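Long-range contacts in enoyl-CoA hydratase/isomerase (Mycobacterium abscessus, PDB 3QXZ), which probably hydrates or isomerises the double bond of enoyl-CoA thioesters: residues A[128-133]-A[166-171]; A[110-115]-A[142-147]; A[243-248]-A[259-264]; A[96-101]-A[212-217]. All blocks are in the same frame, centred on the assembly; numbering follows the deposited sequence. Where two conformers were deposited one is given.

Contacts 1 and 2 touch each other: strand 131-132 of contact 1 pairs with strand 108-110, which leads into helix 112-117 of contact 2, and both contacts are buried. Contact 4 is buried too, but it ties helix 206-222 to the loop before strand 101-105, beside a potassium ion; its centre is about 20 Å from that of contact 2. Contact 3 lies farthest out, its centre about 26 Å from the centre of the chain, where the C-terminal tail folds onto helix 245-255. The chemistry shifts accordingly. Contact 1 mixes aromatic packing with water bridges, contact 2 turns on one hydroxyl-carboxylate bond, contact 3 has acidic side chains holding N-H groups, and contact 4 has basic ones holding carbonyls.

Contact 1 of 4, residues A[128-133]-A[166-171]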
loop_
_atom_site.group_PDB
_atom_site.type_symbol
_atom_site.label_atom_id
_atom_site.label_comp_id
_atom_site.label_asym_id
_atom_site.label_seq_id
_atom_site.Cartn_x
_atom_site.Cartn_y
_atom_site.Cartn_z
ATOM N N GLU A 128 -17.266 -2.600 17.829
ATOM C CA GLU A 128 -18.730 -2.449 17.732
ATOM C C GLU A 128 -19.174 -1.359 16.759
ATOM O O GLU A 128 -20.373 -1.203 16.503
ATOM C CB GLU A 128 -19.332 -2.181 19.121
ATOM C CG GLU A 128 -19.069 -3.269 20.170
ATOM C CD GLU A 128 -17.802 -3.039 20.996
ATOM O OE1 GLU A 128 -16.890 -2.290 20.564
ATOM O OE2 GLU A 128 -17.708 -3.620 22.100
ATOM N N GLY A 129 -18.214 -0.600 16.209
ATOM C CA GLY A 129 -18.566 0.567 15.391
ATOM C C GLY A 129 -19.017 0.244 13.972
ATOM O O GLY A 129 -18.604 -0.764 13.395
ATOM N N ARG A 130 -19.868 1.112 13.437
ATOM C CA ARG A 130 -20.181 1.113 12.014
ATOM C C ARG A 130 -19.241 2.101 11.309
ATOM O O ARG A 130 -19.116 3.251 11.728
ATOM C CB ARG A 130 -21.638 1.498 11.723
ATOM C CG ARG A 130 -21.957 1.352 10.211
ATOM C CD ARG A 130 -23.334 1.852 9.768
ATOM N NE ARG A 130 -23.285 2.241 8.346
ATOM C CZ ARG A 130 -23.711 3.403 7.854
ATOM N NH1 ARG A 130 -24.275 4.305 8.652
ATOM N NH2 ARG A 130 -23.589 3.658 6.552
ATOM N N TYR A 131 -18.621 1.639 10.227
ATOM C CA TYR A 131 -17.641 2.431 9.458
ATOM C C TYR A 131 -18.018 2.405 7.993
ATOM O O TYR A 131 -18.311 1.344 7.451
ATOM C CB TYR A 131 -16.232 1.851 9.657
ATOM C CG TYR A 131 -15.887 1.785 11.125
ATOM C CD1 TYR A 131 -15.805 2.958 11.888
ATOM C CD2 TYR A 131 -15.745 0.552 11.771
ATOM C CE1 TYR A 131 -15.561 2.908 13.254
ATOM C CE2 TYR A 131 -15.498 0.488 13.133
ATOM C CZ TYR A 131 -15.397 1.672 13.862
ATOM O OH TYR A 131 -15.159 1.627 15.229
ATOM N N ALA A 132 -18.034 3.570 7.338
ATOM C CA ALA A 132 -18.377 3.623 5.911
ATOM C C ALA A 132 -17.975 4.970 5.384
ATOM O O ALA A 132 -17.914 5.957 6.141
ATOM C CB ALA A 132 -19.890 3.413 5.673
ATOM N N ILE A 133 -17.782 5.022 4.063
ATOM C CA ILE A 133 -17.569 6.279 3.325
ATOM C C ILE A 133 -18.645 6.265 2.232
ATOM O O ILE A 133 -18.364 5.921 1.090
ATOM C CB ILE A 133 -16.132 6.361 2.759
ATOM C CG1 ILE A 133 -15.111 6.201 3.888
ATOM C CG2 ILE A 133 -15.901 7.671 2.032
ATOM C CD1 ILE A 133 -13.667 5.942 3.381
ATOM N N GLY A 166 -19.500 2.621 -1.320
ATOM C CA GLY A 166 -19.940 3.197 -0.051
ATOM C C GLY A 166 -20.299 2.183 1.021
ATOM O O GLY A 166 -20.939 2.542 2.020
ATOM N N ALA A 167 -19.873 0.942 0.831
ATOM C CA ALA A 167 -20.242 -0.122 1.762
ATOM C C ALA A 167 -19.614 0.025 3.149
ATOM O O ALA A 167 -18.530 0.569 3.329
ATOM C CB ALA A 167 -19.911 -1.472 1.181
ATOM N N SER A 168 -20.326 -0.489 4.137
ATOM C CA SER A 168 -19.821 -0.518 5.497
ATOM C C SER A 168 -18.753 -1.593 5.636
ATOM O O SER A 168 -18.704 -2.547 4.847
ATOM C CB SER A 168 -20.980 -0.744 6.473
ATOM O OG SER A 168 -21.948 0.290 6.329
ATOM N N PHE A 169 -17.883 -1.431 6.621
ATOM C CA PHE A 169 -16.806 -2.385 6.888
ATOM C C PHE A 169 -16.557 -2.435 8.380
ATOM O O PHE A 169 -16.836 -1.468 9.103
ATOM C CB PHE A 169 -15.519 -2.057 6.102
ATOM C CG PHE A 169 -14.969 -0.659 6.344
ATOM C CD1 PHE A 169 -15.457 0.425 5.612
ATOM C CD2 PHE A 169 -13.961 -0.438 7.277
ATOM C CE1 PHE A 169 -14.942 1.713 5.806
ATOM C CE2 PHE A 169 -13.437 0.843 7.479
ATOM C CZ PHE A 169 -13.944 1.925 6.739
ATOM N N SER A 170 -16.064 -3.574 8.847
ATOM C CA SER A 170 -15.816 -3.763 10.268
ATOM C C SER A 170 -14.458 -3.221 10.709
ATOM O O SER A 170 -13.530 -3.054 9.905
ATOM C CB SER A 170 -15.888 -5.247 10.618
ATOM O OG SER A 170 -14.785 -5.950 10.057
ATOM N N ALA A 171 -14.320 -2.994 12.009
ATOM C CA ALA A 171 -13.007 -2.685 12.576
ATOM C C ALA A 171 -11.966 -3.741 12.242
ATOM O O ALA A 171 -10.809 -3.424 11.933
ATOM C CB ALA A 171 -13.103 -2.532 14.094
HETATM O O HOH W 1 -16.800 -2.858 13.433
HETATM O O HOH W 2 -22.770 2.045 3.945
HETATM O O HOH W 3 -19.396 -1.245 9.862
HETATM O O HOH W 4 -17.231 2.790 2.429
#
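F169 carries CG between its backbone N and carbonyl carbon, the crowded position (chi1 57°), and from there its ring meets Y131, whose CB lies over the ring face. This is a CH-pi contact, with Y131 CB 3.8 Å from the centroid of the F169 ring. Y131 has its own CG anti to the carbonyl carbon, and its ring presents an edge to segment 166-171: F169 O lies in its plane, 3.5 Å from Y131 CD2, and A171 CB touches CE2. Between the two backbones F169 N donates to Y131 O at 2.9 Å. At the exposed margin, in the conformer given, R130 NE points almost straight at S168 OG, 3.1 Å away, in the guanidinium plane. Three waters bridge backbone to backbone: G129 O to A171 N, Y131 N to F169 O, and I133 N to A167 O. The contact thus joins strand 131-132 to the link between helices 151-165 and 171-177 of the crotonase fold. M114 and L162 also pack on F169, and Y131 OH bonds to A126 O. The result is an apolar aromatic core, beside which water satisfies backbone groups that do not pair directly with each other across the contact.

Contact 2 of 4, residues A[110-115]-A[142-147]; sequences IGIGMT and PDALAH
The carboxylate of D143 is the flat group here: I112 CD1 sits over one of its faces, 3.9 Å from D143 CG, and T115 OG1 comes to its OD1 end. In the crotonase fold, the turn entering the helix that starts at I112 usually supplies a backbone N-H to the oxyanion hole, so the contact probably borders the active-site pocket. T115 OG1 donates to D143 OD1 at 2.8 Å, nearly along the C-O axis of the acceptor. The two side chains cross at about a right angle, and so do those of I112 and D143. The second carboxylate oxygen, OD2, is held by Q135 NE2, which leaves the group gripped at both ends. T115 CG2, anti to its carbonyl carbon, rests 3.6 Å from A146 CB, a methyl-to-methyl contact, while A144 CB approaches the hydroxyl, 3.5 Å from T115 OG1. D143 to A146 form a type I' turn, closed by A146 N bonding to D143 O, and this turn leads into helix 146-149. E233 of the second subunit accepts from L145 N and H147 ND1, so the turn that faces helix 112-117 is also part of the trimer interface. One water bridges the backbones, donating to T115 O and to A144 O, 2.8 Å from each.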
loop_
_atom_site.group_PDB
_atom_site.type_symbol
_atom_site.label_atom_id
_atom_site.label_comp_id
_atom_site.label_asym_id
_atom_site.label_seq_id
_atom_site.Cartn_x
_atom_site.Cartn_y
_atom_site.Cartn_z
ATOM N N ILE A 110 -18.550 7.695 10.102
ATOM C CA ILE A 110 -19.262 7.591 8.820
ATOM C C ILE A 110 -18.988 8.827 7.964
ATOM O O ILE A 110 -19.013 9.954 8.475
ATOM C CB ILE A 110 -20.806 7.466 9.049
ATOM C CG1 ILE A 110 -21.152 6.271 9.962
ATOM C CG2 ILE A 110 -21.571 7.429 7.722
ATOM C CD1 ILE A 110 -20.881 4.953 9.374
ATOM N N GLY A 111 -18.722 8.623 6.674
ATOM C CA GLY A 111 -18.575 9.746 5.743
ATOM C C GLY A 111 -17.380 10.599 6.113
ATOM O O GLY A 111 -16.266 10.066 6.260
ATOM N N ILE A 112 -17.580 11.906 6.265
ATOM C CA ILE A 112 -16.480 12.773 6.673
ATOM C C ILE A 112 -15.965 12.432 8.089
ATOM O O ILE A 112 -14.803 12.721 8.425
ATOM C CB ILE A 112 -16.793 14.287 6.470
ATOM C CG1 ILE A 112 -15.464 15.093 6.459
ATOM C CG2 ILE A 112 -17.904 14.750 7.450
ATOM C CD1 ILE A 112 -15.510 16.358 5.666
ATOM N N GLY A 113 -16.795 11.778 8.907
ATOM C CA GLY A 113 -16.292 11.254 10.183
ATOM C C GLY A 113 -15.146 10.274 9.973
ATOM O O GLY A 113 -14.152 10.290 10.718
ATOM N N MET A 114 -15.293 9.411 8.964
ATOM C CA MET A 114 -14.217 8.499 8.628
ATOM C C MET A 114 -13.095 9.183 7.835
ATOM O O MET A 114 -11.910 8.953 8.117
ATOM C CB MET A 114 -14.746 7.287 7.865
ATOM C CG MET A 114 -13.643 6.325 7.381
ATOM S SD MET A 114 -12.533 5.671 8.665
ATOM C CE MET A 114 -13.702 4.581 9.448
ATOM N N THR A 115 -13.438 10.012 6.844
ATOM C CA THR A 115 -12.352 10.584 6.019
ATOM C C THR A 115 -11.452 11.526 6.824
ATOM O O THR A 115 -10.249 11.535 6.586
ATOM C CB THR A 115 -12.855 11.228 4.722
ATOM O OG1 THR A 115 -13.646 12.365 5.070
ATOM C CG2 THR A 115 -13.693 10.251 3.892
ATOM N N PRO A 142 -16.455 11.089 -2.129
ATOM C CA PRO A 142 -15.580 11.137 -0.948
ATOM C C PRO A 142 -14.877 12.488 -0.853
ATOM O O PRO A 142 -14.637 13.160 -1.865
ATOM C CB PRO A 142 -14.576 9.988 -1.202
ATOM C CG PRO A 142 -15.332 9.032 -2.135
ATOM C CD PRO A 142 -16.126 9.966 -3.032
ATOM N N ASP A 143 -14.578 12.875 0.376
ATOM C CA ASP A 143 -14.076 14.199 0.697
ATOM C C ASP A 143 -12.842 14.092 1.597
ATOM O O ASP A 143 -12.367 12.996 1.934
ATOM C CB ASP A 143 -15.222 15.036 1.329
ATOM C CG ASP A 143 -15.946 14.278 2.425
ATOM O OD1 ASP A 143 -15.325 13.453 3.109
ATOM O OD2 ASP A 143 -17.168 14.500 2.598
ATOM N N ALA A 144 -12.340 15.265 1.967
ATOM C CA ALA A 144 -11.196 15.407 2.879
ATOM C C ALA A 144 -10.032 14.499 2.469
ATOM O O ALA A 144 -9.420 13.824 3.306
ATOM C CB ALA A 144 -11.619 15.122 4.309
ATOM N N LEU A 145 -9.742 14.496 1.170
ATOM C CA LEU A 145 -8.572 13.806 0.618
ATOM C C LEU A 145 -8.655 12.277 0.709
ATOM O O LEU A 145 -7.632 11.594 0.527
ATOM C CB LEU A 145 -7.236 14.350 1.221
ATOM C CG LEU A 145 -6.692 15.537 0.431
ATOM C CD1 LEU A 145 -5.543 16.198 1.194
ATOM C CD2 LEU A 145 -6.172 15.046 -0.919
ATOM N N ALA A 146 -9.851 11.711 0.896
ATOM C CA ALA A 146 -9.952 10.252 0.923
ATOM C C ALA A 146 -9.439 9.591 -0.345
ATOM O O ALA A 146 -8.950 8.452 -0.302
ATOM C CB ALA A 146 -11.383 9.836 1.150
ATOM N N HIS A 147 -9.542 10.251 -1.500
ATOM C CA HIS A 147 -9.035 9.656 -2.754
ATOM C C HIS A 147 -7.516 9.434 -2.720
ATOM O O HIS A 147 -7.004 8.651 -3.521
ATOM C CB HIS A 147 -9.372 10.524 -3.985
ATOM C CG HIS A 147 -10.844 10.687 -4.263
ATOM N ND1 HIS A 147 -11.621 11.639 -3.633
ATOM C CD2 HIS A 147 -11.662 10.051 -5.140
ATOM C CE1 HIS A 147 -12.867 11.567 -4.101
ATOM N NE2 HIS A 147 -12.923 10.609 -5.015
HETATM O O HOH W 5 -8.980 11.202 4.115
#

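Contact 3 of 4, residues A[243-248]-A[259-264]; sequences SQDAAE and PRWAGQ
D245 and E248, one helical turn apart, reach across to the C-terminal tail and take its backbone N-H groups. D245 has CG anti to its carbonyl carbon (chi1 -78°), and its carboxylate takes two successive amides. A262 N points nearly straight at D245 OD1, 2.8 Å away, on the syn lone pair. G263 N meets OD2 at the same distance, also on the syn side but 33° out of the carboxylate plane. G263 has positive phi, which favours glycine. E248 bends at chi2 and offers the anti lone pair of OE2 to R260 N, 2.8 Å away. The same carboxylate has salt bridges to R257 through OE2 and to R251 through OE1. W261 packs against D245, with CE3 3.6 Å from D245 CG; its ring is at 66° to that carboxylate, and D245 O sits at its edge, 3.4 Å from CZ3. P259 CB packs on one face of the indole, and P206 of the same chain and R137 of the third subunit touch W261 as well. S243 OG accepts from D245 N, capping the start of helix 245-255 on which the tail is laid. In chemical terms the tail is pinned by its backbone amides rather than by charged tail side chains, with nearby arginines probably offsetting the charge on E248.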
loop_
_atom_site.group_PDB
_atom_site.type_symbol
_atom_site.label_atom_id
_atom_site.label_comp_id
_atom_site.label_asym_id
_atom_site.label_seq_id
_atom_site.Cartn_x
_atom_site.Cartn_y
_atom_site.Cartn_z
ATOM N N SER A 243 22.339 17.576 18.002
ATOM C CA SER A 243 21.609 17.929 19.230
ATOM C C SER A 243 21.874 16.916 20.314
ATOM O O SER A 243 22.029 15.724 20.063
ATOM C CB SER A 243 20.093 18.011 18.975
ATOM O OG SER A 243 19.351 17.786 20.192
ATOM N N GLN A 244 21.934 17.410 21.550
ATOM C CA GLN A 244 22.189 16.545 22.697
ATOM C C GLN A 244 21.193 15.413 22.925
ATOM O O GLN A 244 21.540 14.407 23.553
ATOM C CB GLN A 244 22.354 17.380 23.977
ATOM C CG GLN A 244 23.679 18.210 24.035
ATOM C CD GLN A 244 24.900 17.370 24.354
ATOM O OE1 GLN A 244 24.806 16.324 25.000
ATOM N NE2 GLN A 244 26.067 17.822 23.912
ATOM N N ASP A 245 19.976 15.535 22.380
ATOM C CA ASP A 245 19.011 14.433 22.539
ATOM C C ASP A 245 19.530 13.116 21.919
ATOM O O ASP A 245 19.200 12.036 22.402
ATOM C CB ASP A 245 17.626 14.781 21.990
ATOM C CG ASP A 245 16.837 15.680 22.926
ATOM O OD1 ASP A 245 17.318 15.969 24.055
ATOM O OD2 ASP A 245 15.708 16.076 22.579
ATOM N N ALA A 246 20.382 13.208 20.896
ATOM C CA ALA A 246 20.948 12.011 20.274
ATOM C C ALA A 246 21.917 11.276 21.192
ATOM O O ALA A 246 22.135 10.066 21.035
ATOM C CB ALA A 246 21.605 12.336 18.922
ATOM N N ALA A 247 22.493 12.009 22.145
ATOM C CA ALA A 247 23.349 11.367 23.150
ATOM C C ALA A 247 22.535 10.937 24.361
ATOM O O ALA A 247 22.839 9.905 24.981
ATOM C CB ALA A 247 24.462 12.298 23.557
ATOM N N GLU A 248 21.507 11.711 24.691
ATOM C CA GLU A 248 20.659 11.421 25.846
ATOM C C GLU A 248 19.852 10.117 25.720
ATOM O O GLU A 248 19.659 9.387 26.689
ATOM C CB GLU A 248 19.721 12.602 26.128
ATOM C CG GLU A 248 18.679 12.382 27.250
ATOM C CD GLU A 248 19.261 12.103 28.655
ATOM O OE1 GLU A 248 20.494 12.051 28.873
ATOM O OE2 GLU A 248 18.427 11.892 29.546
ATOM N N PRO A 259 14.509 9.132 29.621
ATOM C CA PRO A 259 15.292 10.165 28.957
ATOM C C PRO A 259 14.802 11.570 29.332
ATOM O O PRO A 259 13.608 11.760 29.563
ATOM C CB PRO A 259 15.072 9.864 27.467
ATOM C CG PRO A 259 13.745 9.161 27.401
ATOM C CD PRO A 259 13.670 8.354 28.683
ATOM N N ARG A 260 15.735 12.513 29.418
ATOM C CA ARG A 260 15.427 13.912 29.706
ATOM C C ARG A 260 15.581 14.695 28.420
ATOM O O ARG A 260 16.624 15.276 28.158
ATOM C CB ARG A 260 16.370 14.447 30.801
ATOM C CG ARG A 260 16.310 13.652 32.073
ATOM C CD ARG A 260 17.216 14.241 33.141
ATOM N NE ARG A 260 17.106 13.476 34.375
ATOM C CZ ARG A 260 17.350 13.970 35.592
ATOM N NH1 ARG A 260 17.722 15.240 35.754
ATOM N NH2 ARG A 260 17.211 13.187 36.652
ATOM N N TRP A 261 14.539 14.681 27.594
ATOM C CA TRP A 261 14.646 15.325 26.290
ATOM C C TRP A 261 14.677 16.850 26.392
ATOM O O TRP A 261 13.912 17.442 27.173
ATOM C CB TRP A 261 13.485 14.909 25.388
ATOM C CG TRP A 261 13.257 13.452 25.185
ATOM C CD1 TRP A 261 12.099 12.791 25.455
ATOM C CD2 TRP A 261 14.158 12.481 24.622
ATOM N NE1 TRP A 261 12.211 11.465 25.102
ATOM C CE2 TRP A 261 13.459 11.243 24.577
ATOM C CE3 TRP A 261 15.487 12.529 24.163
ATOM C CZ2 TRP A 261 14.044 10.072 24.078
ATOM C CZ3 TRP A 261 16.078 11.356 23.678
ATOM C CH2 TRP A 261 15.351 10.148 23.641
ATOM N N ALA A 262 15.535 17.465 25.585
ATOM C CA ALA A 262 15.613 18.934 25.520
ATOM C C ALA A 262 14.915 19.495 24.290
ATOM O O ALA A 262 14.501 20.660 24.292
ATOM C CB ALA A 262 17.059 19.385 25.529
ATOM N N GLY A 263 14.795 18.688 23.231
ATOM C CA GLY A 263 14.321 19.182 21.932
ATOM C C GLY A 263 15.314 20.166 21.340
ATOM O O GLY A 263 16.426 20.334 21.864
ATOM N N GLN A 264 14.921 20.832 20.256
ATOM C CA GLN A 264 15.755 21.900 19.698
ATOM C C GLN A 264 14.948 23.020 19.051
ATOM O O GLN A 264 13.782 22.828 18.721
ATOM C CB GLN A 264 16.805 21.347 18.727
ATOM C CG GLN A 264 16.276 20.444 17.618
ATOM C CD GLN A 264 17.396 19.965 16.718
ATOM O OE1 GLN A 264 17.719 18.762 16.673
ATOM N NE2 GLN A 264 18.024 20.907 16.016
#

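Contact 4 of 4, residues A[96-101]-A[212-217]. With K (potassium ion), chain D.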
loop_
_atom_site.group_PDB
_atom_site.type_symbol
_atom_site.label_atom_id
_atom_site.label_comp_id
_atom_site.label_asym_id
_atom_site.label_seq_id
_atom_site.Cartn_x
_atom_site.Cartn_y
_atom_site.Cartn_z
ATOM N N GLU A 96 -0.238 17.123 8.056
ATOM C CA GLU A 96 0.620 18.265 7.750
ATOM C C GLU A 96 1.382 18.747 8.979
ATOM O O GLU A 96 2.269 19.602 8.864
ATOM C CB GLU A 96 -0.221 19.419 7.175
ATOM C CG GLU A 96 -0.698 19.110 5.757
ATOM C CD GLU A 96 -1.699 20.090 5.151
ATOM O OE1 GLU A 96 -2.492 20.710 5.866
ATOM O OE2 GLU A 96 -1.724 20.189 3.902
ATOM N N LEU A 97 1.041 18.219 10.155
ATOM C CA LEU A 97 1.619 18.708 11.426
ATOM C C LEU A 97 2.975 18.078 11.738
ATOM O O LEU A 97 3.307 17.006 11.227
ATOM C CB LEU A 97 0.668 18.393 12.591
ATOM C CG LEU A 97 -0.788 18.841 12.433
ATOM C CD1 LEU A 97 -1.560 18.499 13.707
ATOM C CD2 LEU A 97 -0.915 20.322 12.046
ATOM N N ARG A 98 3.744 18.733 12.606
ATOM C CA ARG A 98 4.954 18.111 13.152
ATOM C C ARG A 98 4.607 17.130 14.283
ATOM O O ARG A 98 5.366 16.202 14.559
ATOM C CB ARG A 98 5.902 19.199 13.656
ATOM C CG ARG A 98 6.317 20.175 12.568
ATOM C CD ARG A 98 7.069 21.378 13.114
ATOM N NE ARG A 98 6.342 22.047 14.192
ATOM C CZ ARG A 98 5.433 23.000 14.008
ATOM N NH1 ARG A 98 5.125 23.411 12.786
ATOM N NH2 ARG A 98 4.825 23.545 15.054
ATOM N N THR A 99 3.443 17.311 14.886
ATOM C CA THR A 99 3.013 16.553 16.062
ATOM C C THR A 99 2.249 15.307 15.658
ATOM O O THR A 99 1.297 15.411 14.900
ATOM C CB THR A 99 2.121 17.442 16.954
ATOM O OG1 THR A 99 2.858 18.627 17.297
ATOM C CG2 THR A 99 1.653 16.736 18.227
ATOM N N PRO A 100 2.624 14.129 16.197
ATOM C CA PRO A 100 1.861 12.907 15.931
ATOM C C PRO A 100 0.405 13.030 16.362
ATOM O O PRO A 100 0.100 13.662 17.398
ATOM C CB PRO A 100 2.581 11.856 16.785
ATOM C CG PRO A 100 4.009 12.333 16.814
ATOM C CD PRO A 100 3.863 13.838 16.950
ATOM N N VAL A 101 -0.477 12.434 15.554
ATOM C CA VAL A 101 -1.916 12.454 15.810
ATOM C C VAL A 101 -2.423 11.020 15.787
ATOM O O VAL A 101 -2.224 10.304 14.790
ATOM C CB VAL A 101 -2.659 13.302 14.747
ATOM C CG1 VAL A 101 -4.171 13.200 14.946
ATOM C CG2 VAL A 101 -2.231 14.779 14.847
ATOM N N THR A 212 10.651 12.710 11.577
ATOM C CA THR A 212 10.182 11.446 11.002
ATOM C C THR A 212 8.770 11.600 10.419
ATOM O O THR A 212 8.519 11.176 9.279
ATOM C CB THR A 212 10.214 10.360 12.087
ATOM O OG1 THR A 212 11.574 10.181 12.529
ATOM C CG2 THR A 212 9.726 8.996 11.544
ATOM N N LYS A 213 7.863 12.225 11.175
ATOM C CA LYS A 213 6.509 12.434 10.667
ATOM C C LYS A 213 6.525 13.287 9.416
ATOM O O LYS A 213 5.873 12.954 8.423
ATOM C CB LYS A 213 5.633 13.086 11.731
ATOM C CG LYS A 213 4.226 13.363 11.167
ATOM C CD LYS A 213 3.213 13.790 12.193
ATOM C CE LYS A 213 1.893 14.131 11.512
ATOM N NZ LYS A 213 0.726 14.129 12.452
ATOM N N ARG A 214 7.262 14.393 9.448
ATOM C CA ARG A 214 7.258 15.292 8.300
ATOM C C ARG A 214 7.926 14.713 7.078
ATOM O O ARG A 214 7.473 14.995 5.966
ATOM C CB ARG A 214 7.841 16.653 8.680
ATOM C CG ARG A 214 6.892 17.395 9.630
ATOM C CD ARG A 214 5.916 18.349 8.937
ATOM N NE ARG A 214 5.394 17.925 7.649
ATOM C CZ ARG A 214 4.339 17.130 7.461
ATOM N NH1 ARG A 214 3.950 16.864 6.211
ATOM N NH2 ARG A 214 3.699 16.557 8.498
ATOM N N LEU A 215 8.966 13.891 7.234
ATOM C CA LEU A 215 9.562 13.269 6.044
ATOM C C LEU A 215 8.615 12.207 5.471
ATOM O O LEU A 215 8.383 12.158 4.252
ATOM C CB LEU A 215 10.954 12.696 6.344
ATOM C CG LEU A 215 11.633 12.000 5.156
ATOM C CD1 LEU A 215 11.663 12.866 3.884
ATOM C CD2 LEU A 215 13.039 11.629 5.564
ATOM N N LEU A 216 8.055 11.371 6.339
ATOM C CA LEU A 216 7.107 10.366 5.876
ATOM C C LEU A 216 6.004 11.012 5.019
ATOM O O LEU A 216 5.739 10.578 3.886
ATOM C CB LEU A 216 6.512 9.603 7.068
ATOM C CG LEU A 216 5.443 8.559 6.751
ATOM C CD1 LEU A 216 6.012 7.333 6.136
ATOM C CD2 LEU A 216 4.708 8.206 8.056
ATOM N N TRP A 217 5.386 12.054 5.562
ATOM C CA TRP A 217 4.248 12.649 4.890
ATOM C C TRP A 217 4.641 13.611 3.773
ATOM O O TRP A 217 3.975 13.602 2.727
ATOM C CB TRP A 217 3.314 13.308 5.897
ATOM C CG TRP A 217 2.506 12.335 6.687
ATOM C CD1 TRP A 217 2.588 12.069 8.032
ATOM C CD2 TRP A 217 1.473 11.496 6.169
ATOM N NE1 TRP A 217 1.663 11.100 8.381
ATOM C CE2 TRP A 217 0.960 10.744 7.254
ATOM C CE3 TRP A 217 0.917 11.312 4.884
ATOM C CZ2 TRP A 217 -0.085 9.837 7.103
ATOM C CZ3 TRP A 217 -0.127 10.405 4.737
ATOM C CH2 TRP A 217 -0.604 9.659 5.840
HETATM K K K D . 3.362 20.481 19.449
HETATM O O HOH W 6 6.047 20.797 19.118
#
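Two neighbouring basic side chains of one helix, K213 and R214, reach to the same loop and bind its main-chain carbonyls, in both cases from above the carbonyl plane. K213 has CG anti to its backbone N (chi1 177°) and an extended chain beyond, and its NZ donates to T99 O at 2.8 Å. On the way CE passes L97 O at 3.2 Å. R214 curls back, bent at chi2 and chi3, and its NH2 donates to that same L97 O, 2.8 Å away and 47° out of the carbonyl plane. E96 O lies 3.3 Å above one face of the R214 guanidinium. Outside the pair, K213 NZ has a salt bridge to D121, which also accepts from V101 N, while R214 has one to D218 and a further bond to F95 O. On the far side T99 OG1 is 2.9 Å from a potassium ion, also held by water and by the carbonyls of L46, D47, D49 and V52. The contact joins helix 206-222 to the loop before strand 101-105. K213 probably helps to fix the backbone at T99, whose OG1 binds the metal, and the positive charge of the pair is probably balanced by the two aspartates.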